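Local structure of prolyl-tRNA synthetase (Giardia lamblia ATCC 50803, 3IAL) at residues 81-85 against 86-90; 191-194 against 195-199; 292-295 against 296-299; 447-450 against 451-455; 464-467 against 468-472. The protein probably attaches L-proline to tRNA(Pro) at the expense of ATP, by way of the prolyl-adenylate that its catalytic site holds. All blocks are in the same frame, centred on the assembly; numbering follows the deposited sequence.

Contact 1: 81-85 against 86-90; sequences TVIPE and SFLKK
Phe-87 turns its CG back beside its own backbone N (chi1 -85°), and this lays one face of the ring against the Pro-84 pyrrolidine. Pro-84 CG is the atom that touches, 3.9 Å from the centroid of the Phe-87 ring and displaced from its centre toward the rim, in a CH-pi contact. Ile-83 sets CG1 beside its backbone N (chi1 -56°), which leaves CG2 anti to that N; the CG2 methyl meets Phe-87 CB at 3.8 Å, the two side chains crossing at about a right angle. The junction is also a worked example of how a strand gives way to a helix. Pro-84 sits at the N-cap, and its carbonyl receives two weak hydrogen bonds: Phe-87 N at 3.0 Å from Pro-84 O, and Leu-88 N at 3.3 Å from the same oxygen. One residue on, Lys-89 N makes an ordinary hydrogen bond to Glu-85 O, at 3.1 Å. The polar ends are held by strand 111-119: Glu-85 forms a salt bridge with Arg-116, and Ser-86 OG is hydrogen-bonded to Glu-115. Tyr-42 of the second subunit binds Val-82 O through its hydroxyl, and Pro-43 of that subunit packs on Phe-87. A proline-capped step from strand 82-84 into the short helix 85-88, lying against the dimer partner, thus belongs to the subunit interface of this class II synthetase.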
loop_
_atom_site.group_PDB
_atom_site.type_symbol
_atom_site.label_atom_id
_atom_site.label_comp_id
_atom_site.label_asym_id
_atom_site.label_seq_id
_atom_site.Cartn_x
_atom_site.Cartn_y
_atom_site.Cartn_z
ATOM N N THR B 81 3.004 0.938 -14.437
ATOM C CA THR B 81 2.262 -0.245 -14.849
ATOM C C THR B 81 2.583 -0.619 -16.287
ATOM O O THR B 81 2.500 -1.788 -16.674
ATOM C CB THR B 81 0.748 0.021 -14.738
ATOM O OG1 THR B 81 0.443 0.418 -13.399
ATOM C CG2 THR B 81 -0.078 -1.208 -15.121
ATOM N N VAL B 82 2.933 0.379 -17.082
ATOM C CA VAL B 82 3.112 0.187 -18.518
ATOM C C VAL B 82 4.575 -0.108 -18.840
ATOM O O VAL B 82 5.477 0.535 -18.299
ATOM C CB VAL B 82 2.610 1.412 -19.315
ATOM C CG1 VAL B 82 1.075 1.377 -19.430
ATOM C CG2 VAL B 82 3.086 2.736 -18.675
ATOM N N ILE B 83 4.794 -1.103 -19.698
ATOM C CA ILE B 83 6.129 -1.480 -20.135
ATOM C C ILE B 83 6.194 -1.303 -21.645
ATOM O O ILE B 83 5.364 -1.856 -22.356
ATOM C CB ILE B 83 6.467 -2.952 -19.793
ATOM C CG1 ILE B 83 6.305 -3.225 -18.296
ATOM C CG2 ILE B 83 7.904 -3.283 -20.193
ATOM C CD1 ILE B 83 6.640 -4.646 -17.894
ATOM N N PRO B 84 7.180 -0.532 -22.143
ATOM C CA PRO B 84 7.268 -0.352 -23.590
ATOM C C PRO B 84 7.618 -1.661 -24.301
ATOM O O PRO B 84 8.370 -2.472 -23.763
ATOM C CB PRO B 84 8.380 0.692 -23.754
ATOM C CG PRO B 84 9.184 0.596 -22.510
ATOM C CD PRO B 84 8.273 0.144 -21.427
ATOM N N GLU B 85 7.056 -1.865 -25.490
ATOM C CA GLU B 85 7.233 -3.119 -26.237
ATOM C C GLU B 85 8.698 -3.529 -26.424
ATOM O O GLU B 85 9.021 -4.706 -26.325
ATOM C CB GLU B 85 6.551 -3.044 -27.608
ATOM C CG GLU B 85 6.578 -4.376 -28.357
ATOM C CD GLU B 85 5.639 -4.413 -29.547
ATOM O OE1 GLU B 85 5.587 -3.425 -30.310
ATOM O OE2 GLU B 85 4.955 -5.443 -29.723
ATOM N N SER B 86 9.573 -2.561 -26.679
ATOM C CA SER B 86 10.994 -2.848 -26.890
ATOM C C SER B 86 11.693 -3.420 -25.646
ATOM O O SER B 86 12.604 -4.236 -25.774
ATOM C CB SER B 86 11.719 -1.599 -27.381
ATOM O OG SER B 86 11.467 -0.511 -26.519
ATOM N N PHE B 87 11.275 -2.991 -24.456
ATOM C CA PHE B 87 11.760 -3.588 -23.205
ATOM C C PHE B 87 11.357 -5.062 -23.114
ATOM O O PHE B 87 12.188 -5.947 -22.892
ATOM C CB PHE B 87 11.173 -2.853 -21.992
ATOM C CG PHE B 87 11.942 -1.629 -21.566
ATOM C CD1 PHE B 87 12.812 -0.970 -22.430
ATOM C CD2 PHE B 87 11.763 -1.120 -20.288
ATOM C CE1 PHE B 87 13.495 0.152 -22.020
ATOM C CE2 PHE B 87 12.451 0.016 -19.869
ATOM C CZ PHE B 87 13.314 0.648 -20.730
ATOM N N LEU B 88 10.065 -5.298 -23.299
ATOM C CA LEU B 88 9.444 -6.592 -23.032
ATOM C C LEU B 88 9.943 -7.696 -23.964
ATOM O O LEU B 88 9.965 -8.866 -23.579
ATOM C CB LEU B 88 7.920 -6.458 -23.140
ATOM C CG LEU B 88 7.052 -7.584 -22.595
ATOM C CD1 LEU B 88 7.095 -7.616 -21.075
ATOM C CD2 LEU B 88 5.619 -7.418 -23.103
ATOM N N LYS B 89 10.351 -7.317 -25.176
ATOM C CA LYS B 89 10.817 -8.276 -26.186
ATOM C C LYS B 89 12.329 -8.589 -26.136
ATOM O O LYS B 89 12.805 -9.432 -26.899
ATOM C CB LYS B 89 10.452 -7.770 -27.587
ATOM C CG LYS B 89 11.365 -6.659 -28.110
ATOM C CD LYS B 89 10.890 -6.104 -29.445
ATOM C CE LYS B 89 11.925 -5.158 -30.036
ATOM N NZ LYS B 89 11.418 -4.435 -31.230
ATOM N N LYS B 90 13.081 -7.908 -25.270
ATOM C CA LYS B 90 14.541 -8.089 -25.199
ATOM C C LYS B 90 14.961 -9.544 -24.909
ATOM O O LYS B 90 15.807 -10.088 -25.617
ATOM C CB LYS B 90 15.159 -7.156 -24.148
ATOM C CG LYS B 90 15.563 -5.768 -24.653
ATOM C CD LYS B 90 17.066 -5.664 -24.926
ATOM C CE LYS B 90 17.583 -4.229 -24.767
ATOM N NZ LYS B 90 16.993 -3.270 -25.761
#

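Contact 2: 191-194 against 195-199; sequences WKVI and DTIFS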
loop_
_atom_site.group_PDB
_atom_site.type_symbol
_atom_site.label_atom_id
_atom_site.label_comp_id
_atom_site.label_asym_id
_atom_site.label_seq_id
_atom_site.Cartn_x
_atom_site.Cartn_y
_atom_site.Cartn_z
ATOM N N TRP B 191 12.978 -17.200 1.492
ATOM C CA TRP B 191 12.303 -18.293 2.200
ATOM C C TRP B 191 12.036 -17.987 3.668
ATOM O O TRP B 191 10.992 -18.391 4.198
ATOM C CB TRP B 191 13.059 -19.620 2.049
ATOM C CG TRP B 191 12.754 -20.276 0.741
ATOM C CD1 TRP B 191 13.589 -20.423 -0.321
ATOM C CD2 TRP B 191 11.500 -20.831 0.345
ATOM N NE1 TRP B 191 12.939 -21.046 -1.355
ATOM C CE2 TRP B 191 11.651 -21.310 -0.971
ATOM C CE3 TRP B 191 10.255 -20.966 0.977
ATOM C CZ2 TRP B 191 10.614 -21.920 -1.668
ATOM C CZ3 TRP B 191 9.223 -21.568 0.289
ATOM C CH2 TRP B 191 9.409 -22.041 -1.027
ATOM N N LYS B 192 12.947 -17.274 4.328
ATOM C CA LYS B 192 12.686 -16.820 5.699
ATOM C C LYS B 192 11.398 -15.996 5.792
ATOM O O LYS B 192 10.614 -16.155 6.721
ATOM C CB LYS B 192 13.850 -16.007 6.266
ATOM C CG LYS B 192 14.782 -16.784 7.187
ATOM C CD LYS B 192 15.756 -17.650 6.423
ATOM C CE LYS B 192 16.940 -18.052 7.291
ATOM N NZ LYS B 192 17.807 -16.873 7.567
ATOM N N VAL B 193 11.182 -15.117 4.822
ATOM C CA VAL B 193 10.003 -14.257 4.836
ATOM C C VAL B 193 8.724 -15.040 4.548
ATOM O O VAL B 193 7.699 -14.792 5.171
ATOM C CB VAL B 193 10.158 -13.073 3.863
ATOM C CG1 VAL B 193 8.886 -12.243 3.816
ATOM C CG2 VAL B 193 11.338 -12.213 4.300
ATOM N N ILE B 194 8.796 -15.988 3.617
ATOM C CA ILE B 194 7.678 -16.876 3.339
ATOM C C ILE B 194 7.256 -17.673 4.586
ATOM O O ILE B 194 6.063 -17.756 4.887
ATOM C CB ILE B 194 7.992 -17.839 2.154
ATOM C CG1 ILE B 194 8.205 -17.055 0.855
ATOM C CG2 ILE B 194 6.874 -18.871 1.958
ATOM C CD1 ILE B 194 7.190 -15.972 0.599
ATOM N N ASP B 195 8.218 -18.244 5.312
ATOM C CA ASP B 195 7.887 -19.021 6.521
ATOM C C ASP B 195 7.238 -18.156 7.597
ATOM O O ASP B 195 6.286 -18.574 8.232
ATOM C CB ASP B 195 9.126 -19.709 7.095
ATOM C CG ASP B 195 8.787 -20.978 7.841
ATOM O OD1 ASP B 195 8.325 -21.934 7.190
ATOM O OD2 ASP B 195 8.985 -21.028 9.066
ATOM N N THR B 196 7.749 -16.942 7.786
ATOM C CA THR B 196 7.119 -15.982 8.686
ATOM C C THR B 196 5.675 -15.670 8.292
ATOM O O THR B 196 4.783 -15.647 9.143
ATOM C CB THR B 196 7.893 -14.645 8.722
ATOM O OG1 THR B 196 9.235 -14.888 9.156
ATOM C CG2 THR B 196 7.216 -13.662 9.667
ATOM N N ILE B 197 5.444 -15.406 7.012
ATOM C CA ILE B 197 4.098 -15.036 6.562
ATOM C C ILE B 197 3.166 -16.230 6.625
ATOM O O ILE B 197 2.106 -16.171 7.249
ATOM C CB ILE B 197 4.087 -14.498 5.116
ATOM C CG1 ILE B 197 4.900 -13.213 5.000
ATOM C CG2 ILE B 197 2.657 -14.236 4.652
ATOM C CD1 ILE B 197 5.287 -12.869 3.550
ATOM N N PHE B 198 3.569 -17.315 5.970
ATOM C CA PHE B 198 2.701 -18.480 5.769
ATOM C C PHE B 198 2.440 -19.224 7.085
ATOM O O PHE B 198 1.294 -19.546 7.408
ATOM C CB PHE B 198 3.343 -19.471 4.794
ATOM C CG PHE B 198 3.365 -19.028 3.339
ATOM C CD1 PHE B 198 3.305 -17.690 2.963
ATOM C CD2 PHE B 198 3.502 -19.992 2.338
ATOM C CE1 PHE B 198 3.359 -17.321 1.609
ATOM C CE2 PHE B 198 3.545 -19.634 0.992
ATOM C CZ PHE B 198 3.478 -18.295 0.626
ATOM N N SER B 199 3.513 -19.514 7.824
ATOM C CA SER B 199 3.448 -20.402 8.995
ATOM C C SER B 199 3.321 -19.675 10.340
ATOM O O SER B 199 2.378 -19.927 11.084
ATOM C CB SER B 199 4.655 -21.345 9.013
ATOM O OG SER B 199 4.590 -22.249 7.917
#
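Ile-194 and Phe-198 lie side by side, one helical turn apart and pointing the same way. The isoleucine sets CG2 over the middle of the phenylalanine ring, 3.5 Å from the centroid of Phe-198 and 8° off the ring normal, a CH-pi contact over the centre of the ring. What places the methyl there is the Ile-194 torsion (chi1 -63°), which swings CG1 beside the backbone N and leaves CG2 anti to it. The backbone tightens the same pair, with Phe-198 N 2.8 Å from Ile-194 O in a nearly straight bond. Both residues ride on helix 180-201 of the class II catalytic core, whose regular i to i+4 bonding widens to a pi-type turn at 196-199. Ile-194 continues onto Ile-241 and Ile-273 of the core strands, while Phe-198 meets the ring of Phe-204; the phenylalanine side chain ends about 7 Å from the bound prolyl-adenylate at nearest atoms. Val-193 faces helix 52-71 instead: its CG1 touches Ile-197 CD1 at 3.7 Å, the chains crossing at a slant, and Tyr-69 and Leu-64 cover this pair. Asp-195 joins the contact chiefly through its backbone, where Asp-195 N reaches Trp-191 O at 3.0 Å. The indole of Trp-191 is held from outside, its NE1 hydrogen-bonded to Glu-224 and its ring in a cation-pi contact with Lys-208.

Contact 3: 292-295 against 296-299; sequences VLPP and LIAP
Ile-297 and Ala-298 supply the two N-H groups that close this turn, and the carbonyls of consecutive prolines receive them. Ile-297 N lies 3.1 Å from Pro-294 O, with the donor well above the carbonyl plane. Ala-298 N follows at 3.2 Å from Pro-295 O; its N-H points fairly straight at the oxygen (159°), yet the nitrogen stands still further out of the carbonyl plane, 69° from it. Two successive i to i+3 bonds of this kind make a short 3-10 turn. Pro-295 O has a second, weak partner in His-301 NE2. Two other carbonyls reach farther afield: Leu-293 O takes a hydrogen bond from Tyr-424 of helix 416-438, and Ala-298 O is paired with Arg-339. The backbone of Leu-293 is also hydrogen-bonded to that of Gly-361. Round this polar frame the side chains are wholly apolar. Ile-297 keeps CG1 between its backbone N and carbonyl carbon (chi1 59°), which folds CD1 back to 3.9 Å from Pro-294 CD and 4.0 Å from Leu-293 CD2. The other branch of the leucine, CD1, touches Pro-299 CD at 3.9 Å, and the two side chains cross at about a right angle. Leu-293, in the connection between helix 276-285 and strand 302-307, is packed by Leu-282 and by Met-57 of helix 52-71. Three prolines bring no N-H to this segment, and proline carbonyls meet the N-H groups of Ile-297 and Ala-298, which implies that its outward bonding rests more on acceptors than on donors.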
loop_
_atom_site.group_PDB
_atom_site.type_symbol
_atom_site.label_atom_id
_atom_site.label_comp_id
_atom_site.label_asym_id
_atom_site.label_seq_id
_atom_site.Cartn_x
_atom_site.Cartn_y
_atom_site.Cartn_z
ATOM N N VAL B 292 -12.523 -18.764 9.299
ATOM C CA VAL B 292 -11.836 -18.875 10.575
ATOM C C VAL B 292 -10.488 -18.172 10.351
ATOM O O VAL B 292 -9.571 -18.758 9.803
ATOM C CB VAL B 292 -11.616 -20.362 10.948
ATOM C CG1 VAL B 292 -10.730 -20.505 12.177
ATOM C CG2 VAL B 292 -12.972 -21.084 11.143
ATOM N N LEU B 293 -10.382 -16.916 10.774
ATOM C CA LEU B 293 -9.259 -16.057 10.387
ATOM C C LEU B 293 -8.118 -16.062 11.403
ATOM O O LEU B 293 -8.345 -15.836 12.588
ATOM C CB LEU B 293 -9.743 -14.611 10.202
ATOM C CG LEU B 293 -10.856 -14.400 9.178
ATOM C CD1 LEU B 293 -11.345 -12.953 9.230
ATOM C CD2 LEU B 293 -10.381 -14.765 7.773
ATOM N N PRO B 294 -6.883 -16.295 10.936
ATOM C CA PRO B 294 -5.732 -15.988 11.773
ATOM C C PRO B 294 -5.738 -14.501 12.165
ATOM O O PRO B 294 -6.232 -13.671 11.385
ATOM C CB PRO B 294 -4.547 -16.301 10.869
ATOM C CG PRO B 294 -5.071 -17.259 9.856
ATOM C CD PRO B 294 -6.484 -16.845 9.629
ATOM N N PRO B 295 -5.229 -14.164 13.370
ATOM C CA PRO B 295 -5.249 -12.783 13.863
ATOM C C PRO B 295 -4.695 -11.733 12.896
ATOM O O PRO B 295 -5.276 -10.650 12.784
ATOM C CB PRO B 295 -4.387 -12.851 15.133
ATOM C CG PRO B 295 -4.597 -14.220 15.646
ATOM C CD PRO B 295 -4.804 -15.107 14.420
ATOM N N LEU B 296 -3.596 -12.050 12.213
ATOM C CA LEU B 296 -2.973 -11.128 11.252
ATOM C C LEU B 296 -3.992 -10.502 10.299
ATOM O O LEU B 296 -3.961 -9.301 10.042
ATOM C CB LEU B 296 -1.904 -11.851 10.421
ATOM C CG LEU B 296 -1.231 -10.997 9.332
ATOM C CD1 LEU B 296 -0.340 -9.930 9.974
ATOM C CD2 LEU B 296 -0.438 -11.853 8.331
ATOM N N ILE B 297 -4.891 -11.330 9.779
ATOM C CA ILE B 297 -5.822 -10.893 8.739
ATOM C C ILE B 297 -7.260 -10.721 9.211
ATOM O O ILE B 297 -8.140 -10.542 8.392
ATOM C CB ILE B 297 -5.796 -11.849 7.512
ATOM C CG1 ILE B 297 -6.172 -13.292 7.913
ATOM C CG2 ILE B 297 -4.432 -11.791 6.846
ATOM C CD1 ILE B 297 -6.541 -14.219 6.723
ATOM N N ALA B 298 -7.505 -10.765 10.517
ATOM C CA ALA B 298 -8.849 -10.518 11.036
ATOM C C ALA B 298 -9.073 -9.008 11.115
ATOM O O ALA B 298 -8.390 -8.328 11.888
ATOM C CB ALA B 298 -9.018 -11.147 12.424
ATOM N N PRO B 299 -10.018 -8.470 10.321
ATOM C CA PRO B 299 -10.315 -7.038 10.479
ATOM C C PRO B 299 -10.783 -6.677 11.896
ATOM O O PRO B 299 -10.533 -5.566 12.357
ATOM C CB PRO B 299 -11.420 -6.791 9.441
ATOM C CG PRO B 299 -11.178 -7.821 8.402
ATOM C CD PRO B 299 -10.774 -9.047 9.195
#

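Contact 4: 447-450 against 451-455; sequences DEIV and ACIEN
Helix 446-455, which connects the parallel strands 440-442 and 459-464, brings Val-450 and Glu-454 together one turn apart, side by side and pointing the same way. The valine offers CG1, anti to its backbone N (chi1 166°), and this methyl rests 3.9 Å from Glu-454 CD. Glu-454 CG also lies 3.4 Å from Val-450 O, the same oxygen that receives Glu-454 N at 2.9 Å. Glu-454, extended beyond CG, thus runs beside the valine, its carboxylate carbon against the methyl. Ile-449 CG2 and Ile-453 CG1 make a looser apolar contact at 4.4 Å. Within the C-terminal domain of the synthetase the helix is amphipathic: Ile-449 packs on Ala-460 and Phe-462 of strand 459-464 and on Leu-478 of helix 472-482, while Val-450 and Ile-453 both meet Cys-482 of that helix. The backbone repeats the alpha-helical bond down the segment, nearly straight for Ile-453 N to Ile-449 O (3.0 Å, 175°) and more bent for Cys-452 N to Glu-448 O (3.1 Å, 147°). Near the start of the helix, Glu-448 OE1 turns back to accept Lys-444 N, and Glu-448 N is hydrogen-bonded to Ser-445 OG.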
loop_
_atom_site.group_PDB
_atom_site.type_symbol
_atom_site.label_atom_id
_atom_site.label_comp_id
_atom_site.label_asym_id
_atom_site.label_seq_id
_atom_site.Cartn_x
_atom_site.Cartn_y
_atom_site.Cartn_z
ATOM N N ASP B 447 1.139 -47.139 -10.367
ATOM C CA ASP B 447 -0.221 -47.425 -9.905
ATOM C C ASP B 447 -0.530 -46.792 -8.553
ATOM O O ASP B 447 -1.620 -46.258 -8.360
ATOM C CB ASP B 447 -0.463 -48.938 -9.819
ATOM C CG ASP B 447 -0.585 -49.599 -11.192
ATOM O OD1 ASP B 447 -0.624 -48.878 -12.214
ATOM O OD2 ASP B 447 -0.645 -50.846 -11.244
ATOM N N GLU B 448 0.424 -46.852 -7.626
ATOM C CA GLU B 448 0.244 -46.248 -6.308
ATOM C C GLU B 448 0.133 -44.722 -6.367
ATOM O O GLU B 448 -0.658 -44.133 -5.629
ATOM C CB GLU B 448 1.367 -46.661 -5.358
ATOM C CG GLU B 448 1.249 -48.103 -4.856
ATOM C CD GLU B 448 2.267 -48.452 -3.774
ATOM O OE1 GLU B 448 2.992 -47.550 -3.306
ATOM O OE2 GLU B 448 2.338 -49.641 -3.389
ATOM N N ILE B 449 0.913 -44.086 -7.244
ATOM C CA ILE B 449 0.806 -42.639 -7.454
ATOM C C ILE B 449 -0.568 -42.274 -8.020
ATOM O O ILE B 449 -1.210 -41.336 -7.549
ATOM C CB ILE B 449 1.874 -42.108 -8.435
ATOM C CG1 ILE B 449 3.286 -42.287 -7.865
ATOM C CG2 ILE B 449 1.637 -40.640 -8.721
ATOM C CD1 ILE B 449 4.376 -42.019 -8.875
ATOM N N VAL B 450 -1.010 -43.019 -9.029
ATOM C CA VAL B 450 -2.305 -42.781 -9.662
ATOM C C VAL B 450 -3.481 -42.966 -8.694
ATOM O O VAL B 450 -4.389 -42.143 -8.648
ATOM C CB VAL B 450 -2.509 -43.719 -10.880
ATOM C CG1 VAL B 450 -3.961 -43.716 -11.324
ATOM C CG2 VAL B 450 -1.581 -43.311 -12.018
ATOM N N ALA B 451 -3.471 -44.061 -7.941
ATOM C CA ALA B 451 -4.529 -44.328 -6.957
ATOM C C ALA B 451 -4.565 -43.246 -5.881
ATOM O O ALA B 451 -5.640 -42.889 -5.397
ATOM C CB ALA B 451 -4.352 -45.705 -6.319
ATOM N N CYS B 452 -3.392 -42.724 -5.520
ATOM C CA CYS B 452 -3.293 -41.651 -4.534
ATOM C C CYS B 452 -3.965 -40.389 -5.062
ATOM O O CYS B 452 -4.849 -39.823 -4.416
ATOM C CB CYS B 452 -1.832 -41.361 -4.193
ATOM S SG CYS B 452 -1.598 -39.918 -3.131
ATOM N N ILE B 453 -3.539 -39.969 -6.248
ATOM C CA ILE B 453 -4.104 -38.809 -6.922
ATOM C C ILE B 453 -5.631 -38.912 -7.036
ATOM O O ILE B 453 -6.343 -37.971 -6.681
ATOM C CB ILE B 453 -3.471 -38.617 -8.324
ATOM C CG1 ILE B 453 -1.994 -38.211 -8.191
ATOM C CG2 ILE B 453 -4.225 -37.563 -9.128
ATOM C CD1 ILE B 453 -1.728 -37.000 -7.284
ATOM N N GLU B 454 -6.120 -40.060 -7.499
ATOM C CA GLU B 454 -7.551 -40.254 -7.732
ATOM C C GLU B 454 -8.373 -40.360 -6.437
ATOM O O GLU B 454 -9.422 -39.727 -6.320
ATOM C CB GLU B 454 -7.795 -41.507 -8.591
ATOM C CG GLU B 454 -7.376 -41.365 -10.046
ATOM C CD GLU B 454 -7.679 -42.607 -10.880
ATOM O OE1 GLU B 454 -7.876 -43.695 -10.303
ATOM O OE2 GLU B 454 -7.712 -42.491 -12.123
ATOM N N ASN B 455 -7.905 -41.161 -5.478
ATOM C CA ASN B 455 -8.716 -41.491 -4.295
ATOM C C ASN B 455 -8.517 -40.556 -3.119
ATOM O O ASN B 455 -9.435 -40.355 -2.326
ATOM C CB ASN B 455 -8.436 -42.921 -3.824
ATOM C CG ASN B 455 -8.588 -43.939 -4.929
ATOM O OD1 ASN B 455 -9.357 -43.740 -5.865
ATOM N ND2 ASN B 455 -7.840 -45.032 -4.833
#

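Contact 5: 464-467 against 468-472; sequences FYTT and EADGE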
loop_
_atom_site.group_PDB
_atom_site.type_symbol
_atom_site.label_atom_id
_atom_site.label_comp_id
_atom_site.label_asym_id
_atom_site.label_seq_id
_atom_site.Cartn_x
_atom_site.Cartn_y
_atom_site.Cartn_z
ATOM N N PHE B 464 12.736 -41.245 -7.548
ATOM C CA PHE B 464 12.758 -41.047 -8.990
ATOM C C PHE B 464 14.203 -40.947 -9.476
ATOM O O PHE B 464 15.066 -40.447 -8.756
ATOM C CB PHE B 464 11.960 -39.779 -9.329
ATOM C CG PHE B 464 11.708 -39.576 -10.795
ATOM C CD1 PHE B 464 10.968 -40.489 -11.525
ATOM C CD2 PHE B 464 12.182 -38.436 -11.435
ATOM C CE1 PHE B 464 10.720 -40.282 -12.887
ATOM C CE2 PHE B 464 11.946 -38.220 -12.778
ATOM C CZ PHE B 464 11.213 -39.146 -13.511
ATOM N N TYR B 465 14.445 -41.402 -10.702
ATOM C CA TYR B 465 15.805 -41.630 -11.201
ATOM C C TYR B 465 16.578 -40.393 -11.702
ATOM O O TYR B 465 17.783 -40.483 -11.920
ATOM C CB TYR B 465 15.773 -42.694 -12.310
ATOM C CG TYR B 465 15.413 -42.161 -13.678
ATOM C CD1 TYR B 465 16.413 -41.825 -14.597
ATOM C CD2 TYR B 465 14.089 -41.983 -14.051
ATOM C CE1 TYR B 465 16.096 -41.338 -15.847
ATOM C CE2 TYR B 465 13.764 -41.490 -15.298
ATOM C CZ TYR B 465 14.773 -41.175 -16.195
ATOM O OH TYR B 465 14.458 -40.677 -17.437
ATOM N N THR B 466 15.905 -39.261 -11.899
ATOM C CA THR B 466 16.568 -38.080 -12.442
ATOM C C THR B 466 15.880 -36.762 -12.071
ATOM O O THR B 466 14.672 -36.709 -11.857
ATOM C CB THR B 466 16.650 -38.153 -13.981
ATOM O OG1 THR B 466 17.450 -37.074 -14.463
ATOM C CG2 THR B 466 15.252 -38.062 -14.616
ATOM N N THR B 467 16.669 -35.698 -11.999
ATOM C CA THR B 467 16.138 -34.353 -11.848
ATOM C C THR B 467 16.355 -33.575 -13.136
ATOM O O THR B 467 16.093 -32.377 -13.186
ATOM C CB THR B 467 16.826 -33.602 -10.696
ATOM O OG1 THR B 467 18.210 -33.382 -11.019
ATOM C CG2 THR B 467 16.705 -34.390 -9.406
ATOM N N GLU B 468 16.827 -34.273 -14.171
ATOM C CA GLU B 468 17.180 -33.666 -15.442
ATOM C C GLU B 468 15.986 -33.714 -16.412
ATOM O O GLU B 468 14.920 -34.259 -16.087
ATOM C CB GLU B 468 18.427 -34.370 -16.023
ATOM C CG GLU B 468 19.679 -34.232 -15.116
ATOM C CD GLU B 468 20.905 -35.028 -15.591
ATOM O OE1 GLU B 468 20.784 -35.938 -16.439
ATOM O OE2 GLU B 468 22.009 -34.744 -15.086
ATOM N N ALA B 469 16.185 -33.142 -17.594
ATOM C CA ALA B 469 15.110 -32.881 -18.552
ATOM C C ALA B 469 14.375 -34.128 -19.044
ATOM O O ALA B 469 13.180 -34.054 -19.327
ATOM C CB ALA B 469 15.652 -32.074 -19.749
ATOM N N ASP B 470 15.063 -35.269 -19.119
ATOM C CA ASP B 470 14.421 -36.512 -19.578
ATOM C C ASP B 470 13.321 -37.032 -18.639
ATOM O O ASP B 470 12.528 -37.887 -19.024
ATOM C CB ASP B 470 15.450 -37.615 -19.914
ATOM C CG ASP B 470 16.478 -37.837 -18.816
ATOM O OD1 ASP B 470 16.161 -37.633 -17.625
ATOM O OD2 ASP B 470 17.618 -38.224 -19.151
ATOM N N GLY B 471 13.238 -36.490 -17.427
ATOM C CA GLY B 471 12.139 -36.810 -16.516
ATOM C C GLY B 471 10.767 -36.377 -17.008
ATOM O O GLY B 471 9.749 -36.887 -16.540
ATOM N N GLU B 472 10.730 -35.427 -17.943
ATOM C CA GLU B 472 9.468 -34.950 -18.507
ATOM C C GLU B 472 8.653 -36.063 -19.171
ATOM O O GLU B 472 7.433 -35.985 -19.224
ATOM C CB GLU B 472 9.698 -33.815 -19.511
ATOM C CG GLU B 472 8.402 -33.140 -19.896
ATOM C CD GLU B 472 8.559 -31.924 -20.766
ATOM O OE1 GLU B 472 9.691 -31.579 -21.159
ATOM O OE2 GLU B 472 7.511 -31.307 -21.046
HETATM O O HOH W 1 13.368 -35.097 -13.758
#
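Thr-466 OG1 stands at the centre of the first shell, where it accepts Glu-468 N at 2.9 Å in a well-directed bond (160°). A threonine hydroxyl taking the N-H two residues on is the defining bond of an ST turn. The torsion of Thr-466 (chi1 -173°) makes this possible by carrying OG1 anti to the backbone N and forward along the chain. The same hydroxyl donates to Asp-470, but weakly, with Thr-466 OG1 and Asp-470 OD1 3.5 Å apart. A water ties the loop from another direction, donating to Thr-466 O at 2.8 Å and to Glu-468 O at 2.9 Å; Glu-468 O takes a further bond from Gly-471 N, 3.1 Å away. In the next shell two aromatic rings frame the turn. Phe-464 presents its edge to Gly-471, with CZ 3.9 Å from Gly-471 CA, and the bridging water lies in the plane of that ring, also at its edge. Over one face of the Tyr-465 ring sits the methyl of Thr-466, whose CG2 is also close to the carboxylate of Asp-470. Beyond them, Phe-464 is fixed by backbone bonds to Val-509 and Cys-510 and by packing on Met-512, while Tyr-465 rests on Cys-501. The segment leads from strand 459-464 into helix 472-482 of the C-terminal domain. Its chemistry implies that a hydroxyl and a water supplement the backbone bonds of this tight connection, the water bridging two carbonyls that, both being acceptors, cannot bond to each other.

Overall arrangement
From the N terminus the five contacts follow in series; none nests in or crosses another. Each is local, spanning adjoining residues: contacts 2 and 4 lie within helices, while 1, 3 and 5 shape turns. Contact 1 joins strand 82-84 to helix 85-88 beside the second subunit. Contact 2 belongs to helix 180-201 of the catalytic core, and contact 3 folds the linker leading to strand 302-307. These last two come nearest in space, about 5 Å between closest atoms, and both pack on helix 52-71. Contacts 4 and 5 share the C-terminal domain, about 7 Å apart at nearest atoms; along the chain, strand 459-464 leads from one to the other. Contact 1 stays remote, its centre about 44 Å from that of contact 4.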